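Local coordinates for protein Non-ribosomal peptide synthetase (Streptomyces halstedii, PDB 3WV4) that is a non-ribosomal peptide synthetase whose modelled part has the large N-terminal alpha/beta fold of the AMP-binding (ANL) enzyme family, at residues 215-220 / 396-401; 239-244 / 284-289; 100-105 / 145-150; 78-83 / 111-116. One frame throughout, in Å; residues are numbered along the deposited sequence.

Interaction 1 (215-220 / 396-401); sequences HQQIVF and HVMAGY
Gln-217 sets CG anti to its own carbonyl carbon and then bends at chi2 (90°), which brings the carboxamide to the loop 396-401. Met-398 likewise has CG anti to its carbonyl carbon and a bend at chi2, so its thioether turns back against the helix. The amide end of Gln-217 makes the polar link: Gln-217 NE2 donates to Val-397 O over 3.3 Å, with an N-H...O angle of 155°. The donor meets a lone pair in the carbonyl plane, and the acceptor lies almost within the plane of the Gln-217 amide. Lower on the same side chain, Gln-217 CB rests 3.5 Å from Met-398 SD. Met-398 CE continues along the helix to Ile-218, whose CG1 it approaches at 4.5 Å. One turn on, Phe-220 (CG anti to the backbone N, chi1 170°) brings CD2 to 3.6 Å from His-396 N, while His-396 CB sits at the ring edge, in its plane, 3.8 Å from Phe-220 CD2. Tyr-250 of helix 246-258 and residues of strand 210-214 also touch Met-398, and backbone bonds tie Ala-399 and Gly-400 to Ala-212. The contact thus docks an irregular loop on the start of helix 215-229: one long amide-to-carbonyl bond fixes how the Gln-217 amide is turned, with the aliphatic part of Gln-217, the Met-398 thioether and the Phe-220 ring closing round it.

Interaction 2 (239-244 / 284-289); sequences CRMSVS and MMPIVP
The loop that leads from strand 236-239 into helix 246-258 here meets strand 284-287 and Val-288, the N-cap of helix 289-300. Met-241 carries the contact. Its side chain is bent at both chi2 and chi3 (39°), and chi1, at -94°, lies away from the usual staggered values. The folded chain drives the methyl group into Pro-286: Met-241 CE is 3.3 Å from Pro-286 CG, tighter than normal carbon-carbon contact, and 3.3 Å from Pro-286 O. Met-241 SD is 4.4 Å from Val-288 CG2, and Phe-247 of helix 246-258 touches both Met-241 and Pro-286. Cys-239 adds a looser touch, Cys-239 SG to Pro-286 CG at 4.5 Å. Polar linkage is through a single water, which accepts from Arg-240 N at 3.0 Å and donates to Pro-286 O at 2.6 Å, bridging the two backbones. Farther along the loop, Ser-242 OG accepts from Ser-244 N in an ST turn just before helix 246-258. Such loops, running from strands into the helices that follow, are typical of beta-alpha units in an alpha/beta fold.

Interaction 3 (100-105 / 145-150); sequences VQLPNI and LVIAED
Three hydrogen bonds grip one water oxygen between the two segments: it donates to Gln-101 O at 2.7 Å and to Gln-101 OE1 at 2.9 Å, and accepts from Glu-149 N at 2.9 Å. Gln-101 reaches it with CG anti to the backbone N and an extended chain, while NE2 of the same amide is held by Asn-126 O, which would fix the amide's orientation. The water stands in for a direct pairing of Gln-101 O with Glu-149 N, whose geometry is too poor for a bond. Just before it the backbones pair normally: Gln-101 N donates to Ile-147 O at 2.8 Å, a straight bond (169°) directed nearly along the C=O axis. These are neighbouring strands in a four-stranded parallel sheet of order 121-124, 97-101, 145-148, 165-167, and the chains then run on into loops. On one face Val-100 packs on Val-111 of helix 106-116 and Ile-147 on Phe-83 of helix 73-89; on the other, Gln-101 and Ala-148 meet Leu-157 of helix 151-160. Leu-102, with CG anti to its carbonyl carbon, lays CD1 4.2 Å from Ile-147 CG2 and CD2 3.5 Å from Ala-148 O. The extended side chain of Glu-149 obliquely crosses the Pro-103 ring, where Glu-149 OE1 lies 3.5 Å from Pro-103 CG. Asp-150, the N-cap residue, caps helix 151-160 through OD1 to Ala-153 N.

Interaction 4 (78-83 / 111-116); sequences NHSQAF and VFYGAC
Segments 78-83 and 111-116, from helices 73-89 and 106-116 of the alpha/beta fold, cross here at -57°, their axes only 7.4 Å apart. Backbone contact goes with this closeness. Gly-114 lies at the crossing, where its CA comes 3.3 Å from Ser-80 O, and with no side chain of its own it lets the helices meet almost main chain to main chain. Aromatic and apolar contact comes from Phe-83, whose CG is anti to the backbone N (chi1 -176°) so that the ring reaches across to the other helix. Val-111 CA sits over one face of the Phe-83 ring, 4.0 Å from the centroid and 26° off the normal, a CH-pi contact displaced toward the rim. The isopropyl group follows, with Val-111 CG1 3.7 Å from Phe-83 CE2, while Gly-114 CA and Ala-115 N lie at the ring edge. Polar bonds run to neighbouring residues: Ser-84 OG bonds both Ser-80 O and Gly-114 O, linking the helices, and Tyr-113 OH is hydrogen-bonded to Thr-256 OG1 of helix 246-258. Ser-80 OG, anti to its own carbonyl carbon, is bonded to Leu-76 O one turn back and lies 3.3 Å from Tyr-113 CB.

Overall arrangement
Interactions 3 and 4 form one continuous core, with centres 14 Å apart: Ile-147 CD1 lies 3.9 Å from Phe-83 CZ, and Val-100 CG2 is 3.9 Å from Val-111 CG1, so the helix pair rests on the parallel sheet. Interaction 3 also reaches interaction 2 through Asn-104, whose ND2 is 2.9 Å from Met-241 O and whose OD1 is 3.0 Å from Val-243 N, probable hydrogen bonds that join two loops following strands of different sheets. Interaction 1 touches interaction 4 lightly, His-215 CE1 to Cys-116 O at 3.7 Å, but remains separate from interaction 2, with nearest atoms about 11 Å apart.

Interaction 1 (215-220 / 396-401)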
loop_
_atom_site.group_PDB
_atom_site.type_symbol
_atom_site.label_atom_id
_atom_site.label_comp_id
_atom_site.label_asym_id
_atom_site.label_seq_id
_atom_site.Cartn_x
_atom_site.Cartn_y
_atom_site.Cartn_z
ATOM N N HIS A 215 -7.114 -9.167 6.234
ATOM C CA HIS A 215 -7.497 -7.902 6.911
ATOM C C HIS A 215 -6.663 -7.509 8.099
ATOM O O HIS A 215 -6.183 -6.368 8.184
ATOM C CB HIS A 215 -8.954 -7.998 7.404
ATOM C CG HIS A 215 -9.957 -7.805 6.312
ATOM N ND1 HIS A 215 -10.638 -6.617 6.135
ATOM C CD2 HIS A 215 -10.376 -8.631 5.319
ATOM C CE1 HIS A 215 -11.445 -6.728 5.090
ATOM N NE2 HIS A 215 -11.297 -7.934 4.573
ATOM N N GLN A 216 -6.477 -8.409 9.045
ATOM C CA GLN A 216 -5.852 -7.959 10.298
ATOM C C GLN A 216 -4.419 -7.543 10.132
ATOM O O GLN A 216 -3.967 -6.633 10.800
ATOM C CB GLN A 216 -5.734 -9.030 11.384
ATOM C CG GLN A 216 -6.377 -10.343 11.201
ATOM C CD GLN A 216 -6.147 -11.260 12.403
ATOM O OE1 GLN A 216 -5.880 -12.446 12.235
ATOM N NE2 GLN A 216 -6.238 -10.710 13.589
ATOM N N GLN A 217 -3.655 -8.320 9.362
ATOM C CA GLN A 217 -2.252 -8.011 9.138
ATOM C C GLN A 217 -2.145 -6.602 8.513
ATOM O O GLN A 217 -1.259 -5.819 8.855
ATOM C CB GLN A 217 -1.606 -9.019 8.194
ATOM C CG GLN A 217 -1.120 -10.296 8.831
ATOM C CD GLN A 217 -2.173 -11.384 8.850
ATOM O OE1 GLN A 217 -3.347 -11.124 9.064
ATOM N NE2 GLN A 217 -1.758 -12.597 8.599
ATOM N N ILE A 218 -3.051 -6.307 7.592
ATOM C CA ILE A 218 -3.003 -5.068 6.831
ATOM C C ILE A 218 -3.227 -3.919 7.779
ATOM O O ILE A 218 -2.445 -3.001 7.831
ATOM C CB ILE A 218 -4.044 -5.034 5.669
ATOM C CG1 ILE A 218 -3.648 -6.011 4.526
ATOM C CG2 ILE A 218 -4.113 -3.652 5.027
ATOM C CD1 ILE A 218 -4.756 -6.163 3.470
ATOM N N VAL A 219 -4.273 -4.008 8.590
ATOM C CA VAL A 219 -4.595 -2.962 9.515
ATOM C C VAL A 219 -3.485 -2.846 10.500
ATOM O O VAL A 219 -3.049 -1.728 10.831
ATOM C CB VAL A 219 -5.923 -3.258 10.212
ATOM C CG1 VAL A 219 -6.232 -2.268 11.324
ATOM C CG2 VAL A 219 -7.060 -3.201 9.185
ATOM N N PHE A 220 -2.975 -3.981 10.982
ATOM C CA PHE A 220 -1.882 -3.925 11.948
ATOM C C PHE A 220 -0.678 -3.228 11.363
ATOM O O PHE A 220 -0.135 -2.292 11.937
ATOM C CB PHE A 220 -1.446 -5.328 12.420
ATOM C CG PHE A 220 -0.208 -5.272 13.197
ATOM C CD1 PHE A 220 -0.260 -4.883 14.503
ATOM C CD2 PHE A 220 1.024 -5.418 12.587
ATOM C CE1 PHE A 220 0.874 -4.719 15.247
ATOM C CE2 PHE A 220 2.194 -5.267 13.338
ATOM C CZ PHE A 220 2.103 -4.899 14.662
ATOM N N HIS A 396 2.181 -8.645 11.340
ATOM C CA HIS A 396 2.230 -8.085 9.976
ATOM C C HIS A 396 2.644 -9.163 8.975
ATOM O O HIS A 396 2.523 -8.951 7.769
ATOM C CB HIS A 396 3.214 -6.927 9.896
ATOM C CG HIS A 396 4.617 -7.269 10.288
ATOM N ND1 HIS A 396 4.953 -8.276 11.185
ATOM C CD2 HIS A 396 5.782 -6.673 9.959
ATOM C CE1 HIS A 396 6.261 -8.304 11.347
ATOM N NE2 HIS A 396 6.789 -7.338 10.621
ATOM N N VAL A 397 3.209 -10.277 9.482
ATOM C CA VAL A 397 3.637 -11.355 8.600
ATOM C C VAL A 397 2.394 -11.872 7.916
ATOM O O VAL A 397 1.488 -12.316 8.596
ATOM C CB VAL A 397 4.267 -12.503 9.357
ATOM C CG1 VAL A 397 4.460 -13.681 8.364
ATOM C CG2 VAL A 397 5.593 -12.054 9.976
ATOM N N MET A 398 2.356 -11.802 6.591
ATOM C CA MET A 398 1.147 -12.074 5.825
ATOM C C MET A 398 0.927 -13.574 5.746
ATOM O O MET A 398 1.709 -14.330 6.286
ATOM C CB MET A 398 1.266 -11.449 4.406
ATOM C CG MET A 398 1.314 -9.915 4.431
ATOM S SD MET A 398 -0.248 -9.174 5.003
ATOM C CE MET A 398 0.457 -7.546 5.398
ATOM N N ALA A 399 -0.143 -13.990 5.097
ATOM C CA ALA A 399 -0.584 -15.363 5.136
ATOM C C ALA A 399 0.137 -16.342 4.185
ATOM O O ALA A 399 -0.313 -17.438 4.115
ATOM C CB ALA A 399 -2.065 -15.425 4.837
ATOM N N GLY A 400 1.200 -15.973 3.479
ATOM C CA GLY A 400 1.799 -16.840 2.482
ATOM C C GLY A 400 1.501 -16.303 1.081
ATOM O O GLY A 400 1.017 -15.173 0.930
ATOM N N TYR A 401 1.818 -17.117 0.065
ATOM C CA TYR A 401 1.533 -16.810 -1.308
ATOM C C TYR A 401 0.233 -17.471 -1.716
ATOM O O TYR A 401 -0.074 -18.558 -1.254
ATOM C CB TYR A 401 2.672 -17.287 -2.207
ATOM C CG TYR A 401 4.009 -16.698 -1.815
ATOM C CD1 TYR A 401 4.256 -15.338 -1.958
ATOM C CD2 TYR A 401 5.007 -17.486 -1.273
ATOM C CE1 TYR A 401 5.478 -14.785 -1.600
ATOM C CE2 TYR A 401 6.239 -16.951 -0.911
ATOM C CZ TYR A 401 6.473 -15.594 -1.077
ATOM O OH TYR A 401 7.693 -15.036 -0.684
#

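Interaction 2 (239-244 / 284-289)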
loop_
_atom_site.group_PDB
_atom_site.type_symbol
_atom_site.label_atom_id
_atom_site.label_comp_id
_atom_site.label_asym_id
_atom_site.label_seq_id
_atom_site.Cartn_x
_atom_site.Cartn_y
_atom_site.Cartn_z
ATOM N N CYS A 239 0.821 11.519 -3.336
ATOM C CA CYS A 239 1.142 10.188 -3.718
ATOM C C CYS A 239 1.146 10.048 -5.224
ATOM O O CYS A 239 0.092 10.057 -5.903
ATOM C CB CYS A 239 0.155 9.205 -3.105
ATOM S SG CYS A 239 0.675 7.519 -3.356
ATOM N N ARG A 240 2.359 9.885 -5.722
ATOM C CA ARG A 240 2.637 9.731 -7.127
ATOM C C ARG A 240 2.758 8.226 -7.428
ATOM O O ARG A 240 2.711 7.776 -8.581
ATOM C CB ARG A 240 3.907 10.535 -7.391
ATOM C CG ARG A 240 4.363 10.666 -8.818
ATOM C CD ARG A 240 3.841 11.901 -9.577
ATOM N NE ARG A 240 4.973 12.406 -10.364
ATOM C CZ ARG A 240 5.530 11.734 -11.373
ATOM N NH1 ARG A 240 5.018 10.567 -11.791
ATOM N NH2 ARG A 240 6.591 12.230 -11.996
ATOM N N MET A 241 2.828 7.441 -6.371
ATOM C CA MET A 241 2.901 5.996 -6.483
ATOM C C MET A 241 1.551 5.419 -6.748
ATOM O O MET A 241 0.543 5.928 -6.251
ATOM C CB MET A 241 3.397 5.342 -5.187
ATOM C CG MET A 241 4.899 5.081 -5.149
ATOM S SD MET A 241 5.888 6.541 -4.870
ATOM C CE MET A 241 4.808 7.317 -3.674
ATOM N N SER A 242 1.561 4.308 -7.475
ATOM C CA SER A 242 0.358 3.608 -7.813
ATOM C C SER A 242 -0.268 2.950 -6.608
ATOM O O SER A 242 0.397 2.245 -5.825
ATOM C CB SER A 242 0.636 2.550 -8.873
ATOM O OG SER A 242 -0.544 1.783 -9.061
ATOM N N VAL A 243 -1.574 3.149 -6.472
ATOM C CA VAL A 243 -2.304 2.501 -5.371
ATOM C C VAL A 243 -2.557 1.009 -5.615
ATOM O O VAL A 243 -3.194 0.346 -4.788
ATOM C CB VAL A 243 -3.600 3.251 -5.031
ATOM C CG1 VAL A 243 -3.259 4.674 -4.612
ATOM C CG2 VAL A 243 -4.582 3.252 -6.187
ATOM N N SER A 244 -2.019 0.491 -6.722
ATOM C CA SER A 244 -1.938 -0.950 -7.051
ATOM C C SER A 244 -0.635 -1.610 -6.603
ATOM O O SER A 244 -0.465 -2.806 -6.724
ATOM C CB SER A 244 -1.962 -1.117 -8.579
ATOM O OG SER A 244 -3.072 -0.426 -9.140
ATOM N N MET A 284 3.324 15.419 3.327
ATOM C CA MET A 284 4.029 14.135 3.351
ATOM C C MET A 284 4.121 13.615 1.940
ATOM O O MET A 284 3.167 13.731 1.204
ATOM C CB MET A 284 3.257 13.116 4.157
ATOM C CG MET A 284 2.767 13.588 5.520
ATOM S SD MET A 284 4.045 13.535 6.765
ATOM C CE MET A 284 4.143 11.809 7.172
ATOM N N MET A 285 5.273 13.078 1.554
ATOM C CA MET A 285 5.500 12.617 0.192
ATOM C C MET A 285 6.260 11.331 0.200
ATOM O O MET A 285 7.461 11.320 0.503
ATOM C CB MET A 285 6.314 13.634 -0.591
ATOM C CG MET A 285 6.442 13.298 -2.059
ATOM S SD MET A 285 7.383 14.487 -3.038
ATOM C CE MET A 285 7.190 13.636 -4.611
ATOM N N PRO A 286 5.595 10.250 -0.138
ATOM C CA PRO A 286 6.422 9.037 -0.264
ATOM C C PRO A 286 7.246 9.158 -1.540
ATOM O O PRO A 286 6.756 9.713 -2.529
ATOM C CB PRO A 286 5.384 7.889 -0.329
ATOM C CG PRO A 286 4.085 8.551 -0.650
ATOM C CD PRO A 286 4.153 9.959 -0.128
ATOM N N ILE A 287 8.476 8.674 -1.515
ATOM C CA ILE A 287 9.341 8.752 -2.686
ATOM C C ILE A 287 10.106 7.446 -2.926
ATOM O O ILE A 287 10.133 6.546 -2.078
ATOM C CB ILE A 287 10.429 9.856 -2.516
ATOM C CG1 ILE A 287 11.243 9.574 -1.249
ATOM C CG2 ILE A 287 9.799 11.236 -2.454
ATOM C CD1 ILE A 287 12.552 10.325 -1.204
ATOM N N VAL A 288 10.770 7.429 -4.076
ATOM C CA VAL A 288 11.699 6.410 -4.523
ATOM C C VAL A 288 12.915 7.188 -5.072
ATOM O O VAL A 288 12.772 8.370 -5.434
ATOM C CB VAL A 288 10.955 5.582 -5.607
ATOM C CG1 VAL A 288 11.878 4.742 -6.453
ATOM C CG2 VAL A 288 9.886 4.720 -4.981
ATOM N N PRO A 289 14.137 6.581 -5.069
ATOM C CA PRO A 289 15.303 7.369 -5.510
ATOM C C PRO A 289 15.075 8.178 -6.789
ATOM O O PRO A 289 15.451 9.373 -6.845
ATOM C CB PRO A 289 16.375 6.312 -5.698
ATOM C CG PRO A 289 16.067 5.337 -4.597
ATOM C CD PRO A 289 14.559 5.262 -4.566
HETATM O O HOH W 1 4.698 10.545 -3.958
#

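Interaction 3 (100-105 / 145-150)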
loop_
_atom_site.group_PDB
_atom_site.type_symbol
_atom_site.label_atom_id
_atom_site.label_comp_id
_atom_site.label_asym_id
_atom_site.label_seq_id
_atom_site.Cartn_x
_atom_site.Cartn_y
_atom_site.Cartn_z
ATOM N N VAL A 100 -8.497 -5.849 -10.781
ATOM C CA VAL A 100 -8.772 -4.462 -10.970
ATOM C C VAL A 100 -7.526 -3.855 -11.560
ATOM O O VAL A 100 -6.439 -3.963 -10.956
ATOM C CB VAL A 100 -9.076 -3.797 -9.603
ATOM C CG1 VAL A 100 -9.344 -2.332 -9.789
ATOM C CG2 VAL A 100 -10.265 -4.470 -8.939
ATOM N N GLN A 101 -7.674 -3.251 -12.735
ATOM C CA GLN A 101 -6.566 -2.601 -13.436
ATOM C C GLN A 101 -6.934 -1.184 -13.739
ATOM O O GLN A 101 -7.512 -0.873 -14.786
ATOM C CB GLN A 101 -6.243 -3.310 -14.746
ATOM C CG GLN A 101 -4.957 -2.801 -15.386
ATOM C CD GLN A 101 -4.631 -3.492 -16.692
ATOM O OE1 GLN A 101 -5.494 -3.615 -17.554
ATOM N NE2 GLN A 101 -3.387 -3.905 -16.865
ATOM N N LEU A 102 -6.589 -0.316 -12.816
ATOM C CA LEU A 102 -7.043 1.040 -12.832
ATOM C C LEU A 102 -5.950 1.962 -12.407
ATOM O O LEU A 102 -5.074 1.558 -11.644
ATOM C CB LEU A 102 -8.210 1.218 -11.845
ATOM C CG LEU A 102 -9.526 0.536 -12.136
ATOM C CD1 LEU A 102 -10.495 0.944 -11.056
ATOM C CD2 LEU A 102 -10.050 1.005 -13.471
ATOM N N PRO A 103 -6.026 3.214 -12.879
ATOM C CA PRO A 103 -5.077 4.209 -12.491
ATOM C C PRO A 103 -5.432 4.793 -11.105
ATOM O O PRO A 103 -6.349 4.317 -10.458
ATOM C CB PRO A 103 -5.245 5.305 -13.579
ATOM C CG PRO A 103 -6.699 5.212 -13.912
ATOM C CD PRO A 103 -7.037 3.750 -13.815
ATOM N N ASN A 104 -4.651 5.783 -10.697
ATOM C CA ASN A 104 -4.827 6.556 -9.483
ATOM C C ASN A 104 -5.964 7.529 -9.555
ATOM O O ASN A 104 -5.750 8.745 -9.728
ATOM C CB ASN A 104 -3.559 7.335 -9.145
ATOM C CG ASN A 104 -2.573 6.514 -8.318
ATOM O OD1 ASN A 104 -2.688 5.284 -8.204
ATOM N ND2 ASN A 104 -1.563 7.212 -7.743
ATOM N N ILE A 105 -7.169 7.001 -9.332
ATOM C CA ILE A 105 -8.352 7.819 -9.311
ATOM C C ILE A 105 -9.215 7.417 -8.118
ATOM O O ILE A 105 -9.078 6.289 -7.607
ATOM C CB ILE A 105 -9.123 7.729 -10.645
ATOM C CG1 ILE A 105 -9.525 6.301 -10.972
ATOM C CG2 ILE A 105 -8.265 8.223 -11.791
ATOM C CD1 ILE A 105 -10.332 6.169 -12.266
ATOM N N LEU A 145 -14.565 -11.584 -11.770
ATOM C CA LEU A 145 -14.689 -10.537 -12.781
ATOM C C LEU A 145 -13.501 -9.611 -12.771
ATOM O O LEU A 145 -12.575 -9.759 -11.975
ATOM C CB LEU A 145 -15.972 -9.752 -12.619
ATOM C CG LEU A 145 -16.267 -9.045 -11.295
ATOM C CD1 LEU A 145 -15.581 -7.693 -11.246
ATOM C CD2 LEU A 145 -17.773 -8.859 -11.162
ATOM N N VAL A 146 -13.477 -8.736 -13.751
ATOM C CA VAL A 146 -12.323 -7.930 -13.998
ATOM C C VAL A 146 -12.779 -6.529 -14.269
ATOM O O VAL A 146 -13.732 -6.318 -15.045
ATOM C CB VAL A 146 -11.531 -8.424 -15.227
ATOM C CG1 VAL A 146 -10.398 -7.465 -15.569
ATOM C CG2 VAL A 146 -10.999 -9.840 -15.006
ATOM N N ILE A 147 -12.098 -5.562 -13.660
ATOM C CA ILE A 147 -12.430 -4.171 -13.901
ATOM C C ILE A 147 -11.288 -3.481 -14.608
ATOM O O ILE A 147 -10.142 -3.511 -14.113
ATOM C CB ILE A 147 -12.768 -3.475 -12.579
ATOM C CG1 ILE A 147 -14.049 -4.096 -12.040
ATOM C CG2 ILE A 147 -12.939 -1.975 -12.798
ATOM C CD1 ILE A 147 -14.287 -3.855 -10.601
ATOM N N ALA A 148 -11.603 -2.819 -15.720
ATOM C CA ALA A 148 -10.621 -2.165 -16.592
ATOM C C ALA A 148 -10.826 -0.664 -16.571
ATOM O O ALA A 148 -11.886 -0.168 -16.197
ATOM C CB ALA A 148 -10.782 -2.676 -18.033
ATOM N N GLU A 149 -9.846 0.036 -17.090
ATOM C CA GLU A 149 -9.796 1.464 -17.083
ATOM C C GLU A 149 -10.736 2.145 -18.112
ATOM O O GLU A 149 -11.147 3.263 -17.917
ATOM C CB GLU A 149 -8.339 1.876 -17.367
ATOM C CG GLU A 149 -8.107 3.374 -17.494
ATOM C CD GLU A 149 -6.657 3.710 -17.702
ATOM O OE1 GLU A 149 -6.292 4.861 -17.408
ATOM O OE2 GLU A 149 -5.894 2.821 -18.117
ATOM N N ASP A 150 -10.961 1.503 -19.246
ATOM C CA ASP A 150 -11.736 2.082 -20.342
ATOM C C ASP A 150 -12.063 0.959 -21.278
ATOM O O ASP A 150 -11.688 -0.180 -21.029
ATOM C CB ASP A 150 -11.016 3.228 -21.050
ATOM C CG ASP A 150 -9.712 2.798 -21.726
ATOM O OD1 ASP A 150 -9.549 1.650 -22.131
ATOM O OD2 ASP A 150 -8.815 3.633 -21.884
HETATM O O HOH W 2 -7.310 -1.325 -17.479
#

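Interaction 4 (78-83 / 111-116)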
loop_
_atom_site.group_PDB
_atom_site.type_symbol
_atom_site.label_atom_id
_atom_site.label_comp_id
_atom_site.label_asym_id
_atom_site.label_seq_id
_atom_site.Cartn_x
_atom_site.Cartn_y
_atom_site.Cartn_z
ATOM N N ASN A 78 -19.840 6.730 0.964
ATOM C CA ASN A 78 -21.028 6.556 0.135
ATOM C C ASN A 78 -20.727 5.714 -1.112
ATOM O O ASN A 78 -21.382 4.706 -1.358
ATOM C CB ASN A 78 -21.598 7.920 -0.300
ATOM C CG ASN A 78 -22.250 8.685 0.849
ATOM O OD1 ASN A 78 -22.547 8.120 1.885
ATOM N ND2 ASN A 78 -22.426 10.006 0.667
ATOM N N HIS A 79 -19.707 6.130 -1.865
ATOM C CA HIS A 79 -19.326 5.443 -3.089
ATOM C C HIS A 79 -18.822 4.045 -2.814
ATOM O O HIS A 79 -19.135 3.120 -3.584
ATOM C CB HIS A 79 -18.285 6.238 -3.823
ATOM C CG HIS A 79 -18.805 7.498 -4.428
ATOM N ND1 HIS A 79 -19.275 7.546 -5.725
ATOM C CD2 HIS A 79 -18.944 8.755 -3.936
ATOM C CE1 HIS A 79 -19.661 8.782 -6.013
ATOM N NE2 HIS A 79 -19.492 9.528 -4.942
ATOM N N SER A 80 -18.134 3.838 -1.695
ATOM C CA SER A 80 -17.674 2.499 -1.304
ATOM C C SER A 80 -18.858 1.565 -1.037
ATOM O O SER A 80 -18.946 0.460 -1.567
ATOM C CB SER A 80 -16.728 2.591 -0.088
ATOM O OG SER A 80 -15.494 3.213 -0.418
ATOM N N GLN A 81 -19.821 2.040 -0.261
ATOM C CA GLN A 81 -21.092 1.295 -0.054
ATOM C C GLN A 81 -21.795 0.981 -1.364
ATOM O O GLN A 81 -22.241 -0.158 -1.602
ATOM C CB GLN A 81 -22.023 2.130 0.833
ATOM C CG GLN A 81 -21.448 2.256 2.226
ATOM C CD GLN A 81 -22.276 3.153 3.136
ATOM O OE1 GLN A 81 -23.127 3.899 2.682
ATOM N NE2 GLN A 81 -22.032 3.061 4.419
ATOM N N ALA A 82 -21.895 1.990 -2.237
ATOM C CA ALA A 82 -22.540 1.787 -3.530
ATOM C C ALA A 82 -21.817 0.715 -4.319
ATOM O O ALA A 82 -22.430 -0.176 -4.943
ATOM C CB ALA A 82 -22.599 3.102 -4.296
ATOM N N PHE A 83 -20.490 0.753 -4.276
ATOM C CA PHE A 83 -19.736 -0.265 -4.994
ATOM C C PHE A 83 -19.958 -1.651 -4.378
ATOM O O PHE A 83 -20.057 -2.642 -5.104
ATOM C CB PHE A 83 -18.244 0.073 -5.121
ATOM C CG PHE A 83 -17.515 -0.929 -5.938
ATOM C CD1 PHE A 83 -17.711 -0.968 -7.318
ATOM C CD2 PHE A 83 -16.825 -1.938 -5.328
ATOM C CE1 PHE A 83 -17.116 -1.954 -8.080
ATOM C CE2 PHE A 83 -16.201 -2.908 -6.079
ATOM C CZ PHE A 83 -16.337 -2.924 -7.471
ATOM N N VAL A 111 -13.492 1.075 -5.066
ATOM C CA VAL A 111 -13.495 -0.341 -5.427
ATOM C C VAL A 111 -12.822 -1.154 -4.317
ATOM O O VAL A 111 -13.348 -2.146 -3.828
ATOM C CB VAL A 111 -12.823 -0.584 -6.770
ATOM C CG1 VAL A 111 -12.692 -2.063 -7.032
ATOM C CG2 VAL A 111 -13.632 0.056 -7.886
ATOM N N PHE A 112 -11.682 -0.686 -3.874
ATOM C CA PHE A 112 -10.951 -1.332 -2.799
ATOM C C PHE A 112 -11.812 -1.460 -1.538
ATOM O O PHE A 112 -12.056 -2.547 -1.012
ATOM C CB PHE A 112 -9.671 -0.532 -2.550
ATOM C CG PHE A 112 -8.910 -0.983 -1.378
ATOM C CD1 PHE A 112 -8.615 -2.298 -1.217
ATOM C CD2 PHE A 112 -8.559 -0.098 -0.376
ATOM C CE1 PHE A 112 -7.901 -2.736 -0.106
ATOM C CE2 PHE A 112 -7.895 -0.527 0.758
ATOM C CZ PHE A 112 -7.549 -1.837 0.883
ATOM N N TYR A 113 -12.312 -0.350 -1.054
ATOM C CA TYR A 113 -13.068 -0.397 0.201
ATOM C C TYR A 113 -14.390 -1.132 0.083
ATOM O O TYR A 113 -14.773 -1.893 1.014
ATOM C CB TYR A 113 -13.281 0.995 0.748
ATOM C CG TYR A 113 -12.069 1.562 1.503
ATOM C CD1 TYR A 113 -11.469 0.854 2.561
ATOM C CD2 TYR A 113 -11.532 2.782 1.158
ATOM C CE1 TYR A 113 -10.350 1.349 3.224
ATOM C CE2 TYR A 113 -10.411 3.268 1.813
ATOM C CZ TYR A 113 -9.841 2.538 2.854
ATOM O OH TYR A 113 -8.788 3.049 3.540
ATOM N N GLY A 114 -15.086 -0.947 -1.053
ATOM C CA GLY A 114 -16.397 -1.582 -1.217
ATOM C C GLY A 114 -16.208 -3.085 -1.245
ATOM O O GLY A 114 -17.044 -3.848 -0.723
ATOM N N ALA A 115 -15.098 -3.530 -1.849
ATOM C CA ALA A 115 -14.787 -4.959 -1.855
ATOM C C ALA A 115 -14.435 -5.496 -0.491
ATOM O O ALA A 115 -14.866 -6.599 -0.103
ATOM C CB ALA A 115 -13.680 -5.238 -2.796
ATOM N N CYS A 116 -13.672 -4.742 0.265
ATOM C CA CYS A 116 -13.342 -5.175 1.627
ATOM C C CYS A 116 -14.611 -5.369 2.507
ATOM O O CYS A 116 -14.692 -6.356 3.298
ATOM C CB CYS A 116 -12.413 -4.155 2.276
ATOM S SG CYS A 116 -10.701 -4.280 1.695
#